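Local coordinates for protein sialyltransferase 0160 (Photobacterium damselae, PDB 4R84) that probably transfers sialic acid from a CMP-sialic acid donor to galactose-ended acceptor glycans, as a GT-B glycosyltransferase, at residues T362-W367 / Q378-V383; L402-H407 / M424-A429. All coordinates share one frame; numbering follows the deposited sequence.

Contact 1. Residues T362-W367 / Q378-V383; sequences TGTTTW and QQQVNV. With CSF (cytidine-5'-monophosphate-3-fluoro-N-acetyl-neuraminic acid), chain E.
Q380, on helix 373-388, reaches across to the loop that follows strand 358-362 and pairs its amide with the backbone of T364, within the Rossmann-like half of this GT-B fold that binds the nucleotide. Two bonds define the pairing. The T364 N-H meets Q380 OE1 at 2.8 Å and is nearly straight (165°). In return Q380 NE2 gives a longer bond of 3.2 Å to T364 O; that oxygen lies in the plane of the glutamine amide, but the nitrogen stands above the carbonyl plane of T364. The extended chain beyond CG (chi2 -177°) carries the amide this far from the helix. Its rotation is fixed further by Y376 O, which also accepts from Q380 NE2. T364 CG2 rests on the same amide, 3.7 Å from Q380 NE2.

W367 folds its indole back toward the helix, because CG lies between the backbone N and carbonyl carbon (chi1 55°). The benzo edge does the touching: Q379 CB sits in the ring plane, 3.8 Å from W367 CH2, while the tail of Q379 bends off at chi2. W367 NE1 bonds to the C-terminal A503, and Y376 makes an edge-to-face contact with the indole.

T364 N and G363 O belong to one peptide group, so Q380 probably helps to hold the carbonyl that meets the donor analogue: CSF N4 donates to G363 O at 2.9 Å.

Contact 2. Residues L402-H407 / M424-A429; sequences LFFKGH and MINIPA. With CSF (cytidine-5'-monophosphate-3-fluoro-N-acetyl-neuraminic acid), chain E.
A right-handed beta-alpha-beta crossover of the Rossmann-like domain joins these segments: strand 401-405 runs through helix 412-419 into the parallel edge strand 425-427. Three backbone bonds fix the register, I425 N to L402 O, F404 N to I425 O and I427 N to F404 O, and the short strand axes are 29° from parallel.

The two faces differ in their packing. On one, F403 and I425 lie side by side and point the same way, with F403 CD2 3.7 Å from I425 CB; Y351, a calcium ligand, meets the F403 ring edge-to-face. On the other, M424 turns at chi3 (62°), its methyl CE packs 3.6 Å from F404 CB, and M424 SD lies 5.5 Å from the centroid of the F404 ring, an oblique Met-aromatic contact. The backbone N of G406 lies over the centre of one face of the F404 ring, 3.7 Å above its plane. Just past the strand end a water joins the two segments, accepting from G406 N and donating to N426 OD1 and I427 O.

At the C-terminal end of strand 401-405 the contact becomes part of the donor site. The K405 chain bends at chi2 and chi4, bringing NZ 2.9 Å from A429 O, whose carbonyl plane it stands above, and 2.9 Å from G406 O. Held by these two carbonyls, NZ is probably steadied for its bond to CSF O2. K405 O takes the CSF N4 amino group at 2.9 Å. H407 ND1 is engaged by A409 N, which orients the imidazole so that NE2 donates to the sialic acid carboxylate oxygen CSF OAA at 3.0 Å.

Contact 1 closes before contact 2 opens along the chain, helix 373-388 leading on to strand 401-405, and their centres lie about 13 Å apart. Both belong to the domain built on the four-stranded parallel sheet ordered 425-427, 401-405, 358-362, 445-447. The loop of contact 1 leaves strand 358-362, next to strand 401-405 of contact 2, and both lead to the bound CSF at the C-terminal ends of these strands. The junction is direct: G363 N lies 2.9 Å from K405 O, a probable hydrogen bond, and T365 CG2 packs against H407 ND1. Cytosine N4 is therefore read by carbonyls from both contacts, which is consistent with recognition of a cytidine donor.

Contact 1. Residues T362-W367 / Q378-V383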
loop_
_atom_site.group_PDB
_atom_site.type_symbol
_atom_site.label_atom_id
_atom_site.label_comp_id
_atom_site.label_asym_id
_atom_site.label_seq_id
_atom_site.Cartn_x
_atom_site.Cartn_y
_atom_site.Cartn_z
ATOM N N THR A 362 -4.017 23.507 1.820
ATOM C CA THR A 362 -4.053 22.595 0.678
ATOM C C THR A 362 -4.784 23.236 -0.499
ATOM O O THR A 362 -5.995 23.486 -0.439
ATOM C CB THR A 362 -4.739 21.271 1.039
ATOM O OG1 THR A 362 -6.077 21.525 1.457
ATOM C CG2 THR A 362 -4.002 20.576 2.183
ATOM N N GLY A 363 -4.058 23.497 -1.580
ATOM C CA GLY A 363 -4.658 24.140 -2.741
ATOM C C GLY A 363 -5.436 23.189 -3.637
ATOM O O GLY A 363 -5.386 21.976 -3.463
ATOM N N THR A 364 -6.179 23.741 -4.592
ATOM C CA THR A 364 -6.812 22.917 -5.618
ATOM C C THR A 364 -6.579 23.529 -6.989
ATOM O O THR A 364 -5.838 24.499 -7.123
ATOM C CB THR A 364 -8.319 22.757 -5.378
ATOM O OG1 THR A 364 -8.833 21.726 -6.238
ATOM C CG2 THR A 364 -9.040 24.085 -5.640
ATOM N N THR A 365 -7.198 22.950 -8.011
ATOM C CA THR A 365 -7.079 23.501 -9.350
ATOM C C THR A 365 -8.230 24.461 -9.630
ATOM O O THR A 365 -8.444 25.407 -8.882
ATOM C CB THR A 365 -7.039 22.387 -10.424
ATOM O OG1 THR A 365 -8.173 21.526 -10.262
ATOM C CG2 THR A 365 -5.783 21.567 -10.269
ATOM N N THR A 366 -8.957 24.231 -10.709
ATOM C CA THR A 366 -10.124 25.046 -11.034
ATOM C C THR A 366 -11.368 24.225 -10.723
ATOM O O THR A 366 -11.283 23.005 -10.553
ATOM C CB THR A 366 -10.116 25.476 -12.510
ATOM O OG1 THR A 366 -10.059 24.307 -13.336
ATOM C CG2 THR A 366 -8.903 26.328 -12.808
ATOM N N TRP A 367 -12.517 24.883 -10.611
ATOM C CA TRP A 367 -13.764 24.163 -10.414
ATOM C C TRP A 367 -14.863 24.782 -11.286
ATOM O O TRP A 367 -14.570 25.509 -12.237
ATOM C CB TRP A 367 -14.147 24.133 -8.917
ATOM C CG TRP A 367 -14.231 25.476 -8.238
ATOM C CD1 TRP A 367 -15.347 26.258 -8.124
ATOM C CD2 TRP A 367 -13.182 26.179 -7.547
ATOM N NE1 TRP A 367 -15.059 27.395 -7.422
ATOM C CE2 TRP A 367 -13.740 27.375 -7.054
ATOM C CE3 TRP A 367 -11.833 25.911 -7.295
ATOM C CZ2 TRP A 367 -12.991 28.318 -6.334
ATOM C CZ3 TRP A 367 -11.086 26.851 -6.573
ATOM C CH2 TRP A 367 -11.674 28.037 -6.102
ATOM N N GLN A 378 -7.496 33.425 -7.071
ATOM C CA GLN A 378 -7.868 34.506 -6.164
ATOM C C GLN A 378 -8.801 34.031 -5.050
ATOM O O GLN A 378 -8.694 34.495 -3.912
ATOM C CB GLN A 378 -8.510 35.666 -6.933
ATOM C CG GLN A 378 -8.916 36.864 -6.052
ATOM C CD GLN A 378 -7.749 37.451 -5.258
ATOM O OE1 GLN A 378 -6.669 37.686 -5.799
ATOM N NE2 GLN A 378 -7.975 37.711 -3.972
ATOM N N GLN A 379 -9.712 33.115 -5.361
ATOM C CA GLN A 379 -10.606 32.609 -4.337
ATOM C C GLN A 379 -9.834 31.888 -3.246
ATOM O O GLN A 379 -10.167 31.990 -2.063
ATOM C CB GLN A 379 -11.657 31.677 -4.928
ATOM C CG GLN A 379 -12.585 32.356 -5.922
ATOM C CD GLN A 379 -13.032 33.728 -5.435
ATOM O OE1 GLN A 379 -13.779 33.838 -4.475
ATOM N NE2 GLN A 379 -12.606 34.777 -6.141
ATOM N N GLN A 380 -8.777 31.178 -3.641
ATOM C CA GLN A 380 -7.981 30.439 -2.672
ATOM C C GLN A 380 -7.160 31.403 -1.831
ATOM O O GLN A 380 -7.017 31.206 -0.622
ATOM C CB GLN A 380 -7.114 29.409 -3.379
ATOM C CG GLN A 380 -7.978 28.397 -4.155
ATOM C CD GLN A 380 -7.161 27.307 -4.826
ATOM O OE1 GLN A 380 -6.480 26.523 -4.165
ATOM N NE2 GLN A 380 -7.213 27.268 -6.146
ATOM N N VAL A 381 -6.656 32.464 -2.458
ATOM C CA VAL A 381 -5.988 33.527 -1.712
ATOM C C VAL A 381 -6.957 34.132 -0.696
ATOM O O VAL A 381 -6.598 34.372 0.463
ATOM C CB VAL A 381 -5.442 34.626 -2.647
ATOM C CG1 VAL A 381 -4.922 35.800 -1.836
ATOM C CG2 VAL A 381 -4.309 34.057 -3.498
ATOM N N ASN A 382 -8.205 34.335 -1.109
ATOM C CA ASN A 382 -9.218 34.862 -0.193
ATOM C C ASN A 382 -9.409 33.913 0.986
ATOM O O ASN A 382 -9.532 34.358 2.127
ATOM C CB ASN A 382 -10.550 35.075 -0.907
ATOM C CG ASN A 382 -10.487 36.175 -1.951
ATOM O OD1 ASN A 382 -9.531 36.950 -2.003
ATOM N ND2 ASN A 382 -11.522 36.255 -2.785
ATOM N N VAL A 383 -9.430 32.605 0.721
ATOM C CA VAL A 383 -9.557 31.633 1.807
ATOM C C VAL A 383 -8.400 31.756 2.810
ATOM O O VAL A 383 -8.611 31.750 4.022
ATOM C CB VAL A 383 -9.626 30.166 1.288
ATOM C CG1 VAL A 383 -9.649 29.197 2.467
ATOM C CG2 VAL A 383 -10.866 29.967 0.440
HETATM C C5A CSF E . -12.304 14.867 -7.641
HETATM C C4A CSF E . -11.335 13.737 -7.966
HETATM C C2A CSF E . -9.429 15.384 -7.718
HETATM O O6A CSF E . -10.430 16.360 -7.376
HETATM C C6A CSF E . -11.590 15.853 -6.725
HETATM C C3A CSF E . -10.049 14.284 -8.598
HETATM O O4A CSF E . -11.980 12.821 -8.861
HETATM N N5A CSF E . -13.466 14.330 -6.967
HETATM C C7A CSF E . -12.497 17.032 -6.435
HETATM C C8A CSF E . -11.801 18.015 -5.512
HETATM C C9A CSF E . -12.777 19.091 -5.051
HETATM O O9A CSF E . -12.074 19.956 -4.159
HETATM O O8A CSF E . -11.346 17.296 -4.366
HETATM O O7A CSF E . -12.806 17.703 -7.659
HETATM C C1A CSF E . -8.318 16.076 -8.480
HETATM O OBA CSF E . -7.299 15.421 -8.775
HETATM O OAA CSF E . -8.447 17.279 -8.809
HETATM O O1A CSF E . -8.855 14.737 -6.580
HETATM O O2A CSF E . -8.778 14.461 -4.106
HETATM N N1 CSF E . -3.222 16.521 -3.841
HETATM C C2 CSF E . -2.113 17.051 -3.163
HETATM N N3 CSF E . -2.154 18.319 -2.694
HETATM C C4 CSF E . -3.269 19.058 -2.877
HETATM C C5 CSF E . -4.372 18.545 -3.560
HETATM C C6 CSF E . -4.323 17.246 -4.054
HETATM C "C3'" CSF E . -4.781 13.707 -3.599
HETATM C "C2'" CSF E . -3.355 14.102 -3.319
HETATM C "C1'" CSF E . -3.105 15.154 -4.375
HETATM O "O4'" CSF E . -4.064 14.948 -5.416
HETATM C "C4'" CSF E . -4.830 13.785 -5.107
HETATM P PA CSF E . -8.324 15.396 -5.200
HETATM O "O5'" CSF E . -6.749 15.194 -5.215
HETATM C "C5'" CSF E . -6.232 13.946 -5.654
HETATM O "O3'" CSF E . -5.082 12.421 -3.072
HETATM O "O2'" CSF E . -2.470 13.010 -3.606
HETATM N N4 CSF E . -3.313 20.329 -2.407
HETATM O O2 CSF E . -1.089 16.334 -3.004
HETATM O O3A CSF E . -8.586 16.875 -5.113
HETATM C C10 CSF E . -14.718 14.577 -7.361
HETATM O O10 CSF E . -14.978 15.203 -8.378
HETATM C C11 CSF E . -15.794 14.049 -6.453
HETATM F F3A CSF E . -10.317 14.820 -9.835
#

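Contact 2. Residues L402-H407 / M424-A429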
loop_
_atom_site.group_PDB
_atom_site.type_symbol
_atom_site.label_atom_id
_atom_site.label_comp_id
_atom_site.label_asym_id
_atom_site.label_seq_id
_atom_site.Cartn_x
_atom_site.Cartn_y
_atom_site.Cartn_z
ATOM N N LEU A 402 2.995 29.899 7.801
ATOM C CA LEU A 402 2.264 29.457 6.613
ATOM C C LEU A 402 3.106 28.598 5.680
ATOM O O LEU A 402 4.245 28.929 5.342
ATOM C CB LEU A 402 1.681 30.637 5.819
ATOM C CG LEU A 402 0.469 31.427 6.351
ATOM C CD1 LEU A 402 0.536 31.786 7.823
ATOM C CD2 LEU A 402 0.265 32.669 5.494
ATOM N N PHE A 403 2.509 27.477 5.300
ATOM C CA PHE A 403 3.051 26.543 4.324
ATOM C C PHE A 403 1.978 26.284 3.275
ATOM O O PHE A 403 0.781 26.285 3.582
ATOM C CB PHE A 403 3.465 25.229 4.985
ATOM C CG PHE A 403 4.661 25.350 5.884
ATOM C CD1 PHE A 403 4.547 25.882 7.165
ATOM C CD2 PHE A 403 5.903 24.907 5.454
ATOM C CE1 PHE A 403 5.659 25.987 7.992
ATOM C CE2 PHE A 403 7.014 25.012 6.274
ATOM C CZ PHE A 403 6.894 25.555 7.538
ATOM N N PHE A 404 2.407 26.055 2.044
ATOM C CA PHE A 404 1.485 25.833 0.945
ATOM C C PHE A 404 1.727 24.484 0.316
ATOM O O PHE A 404 2.845 24.187 -0.105
ATOM C CB PHE A 404 1.646 26.938 -0.112
ATOM C CG PHE A 404 0.783 26.755 -1.333
ATOM C CD1 PHE A 404 -0.591 26.628 -1.213
ATOM C CD2 PHE A 404 1.338 26.795 -2.610
ATOM C CE1 PHE A 404 -1.397 26.485 -2.335
ATOM C CE2 PHE A 404 0.542 26.660 -3.742
ATOM C CZ PHE A 404 -0.835 26.502 -3.613
ATOM N N LYS A 405 0.693 23.647 0.254
ATOM C CA LYS A 405 0.802 22.420 -0.543
ATOM C C LYS A 405 -0.160 22.542 -1.709
ATOM O O LYS A 405 -1.372 22.326 -1.569
ATOM C CB LYS A 405 0.515 21.165 0.291
ATOM C CG LYS A 405 0.551 19.858 -0.534
ATOM C CD LYS A 405 1.773 19.855 -1.423
ATOM C CE LYS A 405 1.900 18.570 -2.223
ATOM N NZ LYS A 405 0.904 18.330 -3.312
ATOM N N GLY A 406 0.382 22.953 -2.851
ATOM C CA GLY A 406 -0.435 23.135 -4.024
ATOM C C GLY A 406 -0.878 21.818 -4.621
ATOM O O GLY A 406 -0.254 20.762 -4.397
ATOM N N HIS A 407 -1.959 21.872 -5.393
ATOM C CA HIS A 407 -2.401 20.716 -6.174
ATOM C C HIS A 407 -1.350 20.429 -7.241
ATOM O O HIS A 407 -0.787 21.347 -7.827
ATOM C CB HIS A 407 -3.773 20.997 -6.811
ATOM C CG HIS A 407 -4.448 19.792 -7.393
ATOM N ND1 HIS A 407 -4.023 19.183 -8.558
ATOM C CD2 HIS A 407 -5.541 19.103 -6.986
ATOM C CE1 HIS A 407 -4.821 18.167 -8.838
ATOM N NE2 HIS A 407 -5.751 18.098 -7.905
ATOM N N MET A 424 5.330 32.649 2.970
ATOM C CA MET A 424 4.755 31.313 2.919
ATOM C C MET A 424 5.768 30.369 2.280
ATOM O O MET A 424 6.397 30.703 1.282
ATOM C CB MET A 424 3.424 31.305 2.164
ATOM C CG MET A 424 2.663 29.961 2.248
ATOM S SD MET A 424 0.958 30.072 1.638
ATOM C CE MET A 424 1.210 30.519 -0.061
ATOM N N ILE A 425 5.977 29.220 2.912
ATOM C CA ILE A 425 6.946 28.250 2.408
ATOM C C ILE A 425 6.258 27.193 1.547
ATOM O O ILE A 425 5.235 26.639 1.942
ATOM C CB ILE A 425 7.714 27.587 3.564
ATOM C CG1 ILE A 425 8.606 28.635 4.227
ATOM C CG2 ILE A 425 8.570 26.421 3.023
ATOM C CD1 ILE A 425 9.170 28.249 5.591
ATOM N N ASN A 426 6.828 26.919 0.370
ATOM C CA ASN A 426 6.254 25.953 -0.567
ATOM C C ASN A 426 6.644 24.504 -0.270
ATOM O O ASN A 426 7.801 24.220 0.015
ATOM C CB ASN A 426 6.685 26.305 -1.996
ATOM C CG ASN A 426 5.912 25.537 -3.048
ATOM O OD1 ASN A 426 4.709 25.721 -3.197
ATOM N ND2 ASN A 426 6.611 24.698 -3.817
ATOM N N ILE A 427 5.661 23.604 -0.318
ATOM C CA ILE A 427 5.926 22.163 -0.326
ATOM C C ILE A 427 5.621 21.681 -1.735
ATOM O O ILE A 427 4.491 21.794 -2.195
ATOM C CB ILE A 427 5.077 21.401 0.723
ATOM C CG1 ILE A 427 5.289 22.017 2.109
ATOM C CG2 ILE A 427 5.395 19.888 0.719
ATOM C CD1 ILE A 427 4.354 21.470 3.170
ATOM N N PRO A 428 6.640 21.143 -2.432
ATOM C CA PRO A 428 6.531 20.849 -3.867
ATOM C C PRO A 428 5.229 20.143 -4.237
ATOM O O PRO A 428 4.900 19.100 -3.662
ATOM C CB PRO A 428 7.739 19.943 -4.134
ATOM C CG PRO A 428 8.763 20.383 -3.138
ATOM C CD PRO A 428 7.960 20.781 -1.886
ATOM N N ALA A 429 4.487 20.743 -5.159
ATOM C CA ALA A 429 3.159 20.268 -5.509
ATOM C C ALA A 429 3.156 18.845 -6.036
ATOM O O ALA A 429 2.146 18.146 -5.927
ATOM C CB ALA A 429 2.516 21.210 -6.535
HETATM C C5A CSF E . -12.304 14.867 -7.641
HETATM C C4A CSF E . -11.335 13.737 -7.966
HETATM C C2A CSF E . -9.429 15.384 -7.718
HETATM O O6A CSF E . -10.430 16.360 -7.376
HETATM C C6A CSF E . -11.590 15.853 -6.725
HETATM C C3A CSF E . -10.049 14.284 -8.598
HETATM O O4A CSF E . -11.980 12.821 -8.861
HETATM N N5A CSF E . -13.466 14.330 -6.967
HETATM C C7A CSF E . -12.497 17.032 -6.435
HETATM C C8A CSF E . -11.801 18.015 -5.512
HETATM C C9A CSF E . -12.777 19.091 -5.051
HETATM O O9A CSF E . -12.074 19.956 -4.159
HETATM O O8A CSF E . -11.346 17.296 -4.366
HETATM O O7A CSF E . -12.806 17.703 -7.659
HETATM C C1A CSF E . -8.318 16.076 -8.480
HETATM O OBA CSF E . -7.299 15.421 -8.775
HETATM O OAA CSF E . -8.447 17.279 -8.809
HETATM O O1A CSF E . -8.855 14.737 -6.580
HETATM O O2A CSF E . -8.778 14.461 -4.106
HETATM N N1 CSF E . -3.222 16.521 -3.841
HETATM C C2 CSF E . -2.113 17.051 -3.163
HETATM N N3 CSF E . -2.154 18.319 -2.694
HETATM C C4 CSF E . -3.269 19.058 -2.877
HETATM C C5 CSF E . -4.372 18.545 -3.560
HETATM C C6 CSF E . -4.323 17.246 -4.054
HETATM C "C3'" CSF E . -4.781 13.707 -3.599
HETATM C "C2'" CSF E . -3.355 14.102 -3.319
HETATM C "C1'" CSF E . -3.105 15.154 -4.375
HETATM O "O4'" CSF E . -4.064 14.948 -5.416
HETATM C "C4'" CSF E . -4.830 13.785 -5.107
HETATM P PA CSF E . -8.324 15.396 -5.200
HETATM O "O5'" CSF E . -6.749 15.194 -5.215
HETATM C "C5'" CSF E . -6.232 13.946 -5.654
HETATM O "O3'" CSF E . -5.082 12.421 -3.072
HETATM O "O2'" CSF E . -2.470 13.010 -3.606
HETATM N N4 CSF E . -3.313 20.329 -2.407
HETATM O O2 CSF E . -1.089 16.334 -3.004
HETATM O O3A CSF E . -8.586 16.875 -5.113
HETATM C C10 CSF E . -14.718 14.577 -7.361
HETATM O O10 CSF E . -14.978 15.203 -8.378
HETATM C C11 CSF E . -15.794 14.049 -6.453
HETATM F F3A CSF E . -10.317 14.820 -9.835
HETATM O O HOH W 1 2.983 23.457 -3.609
#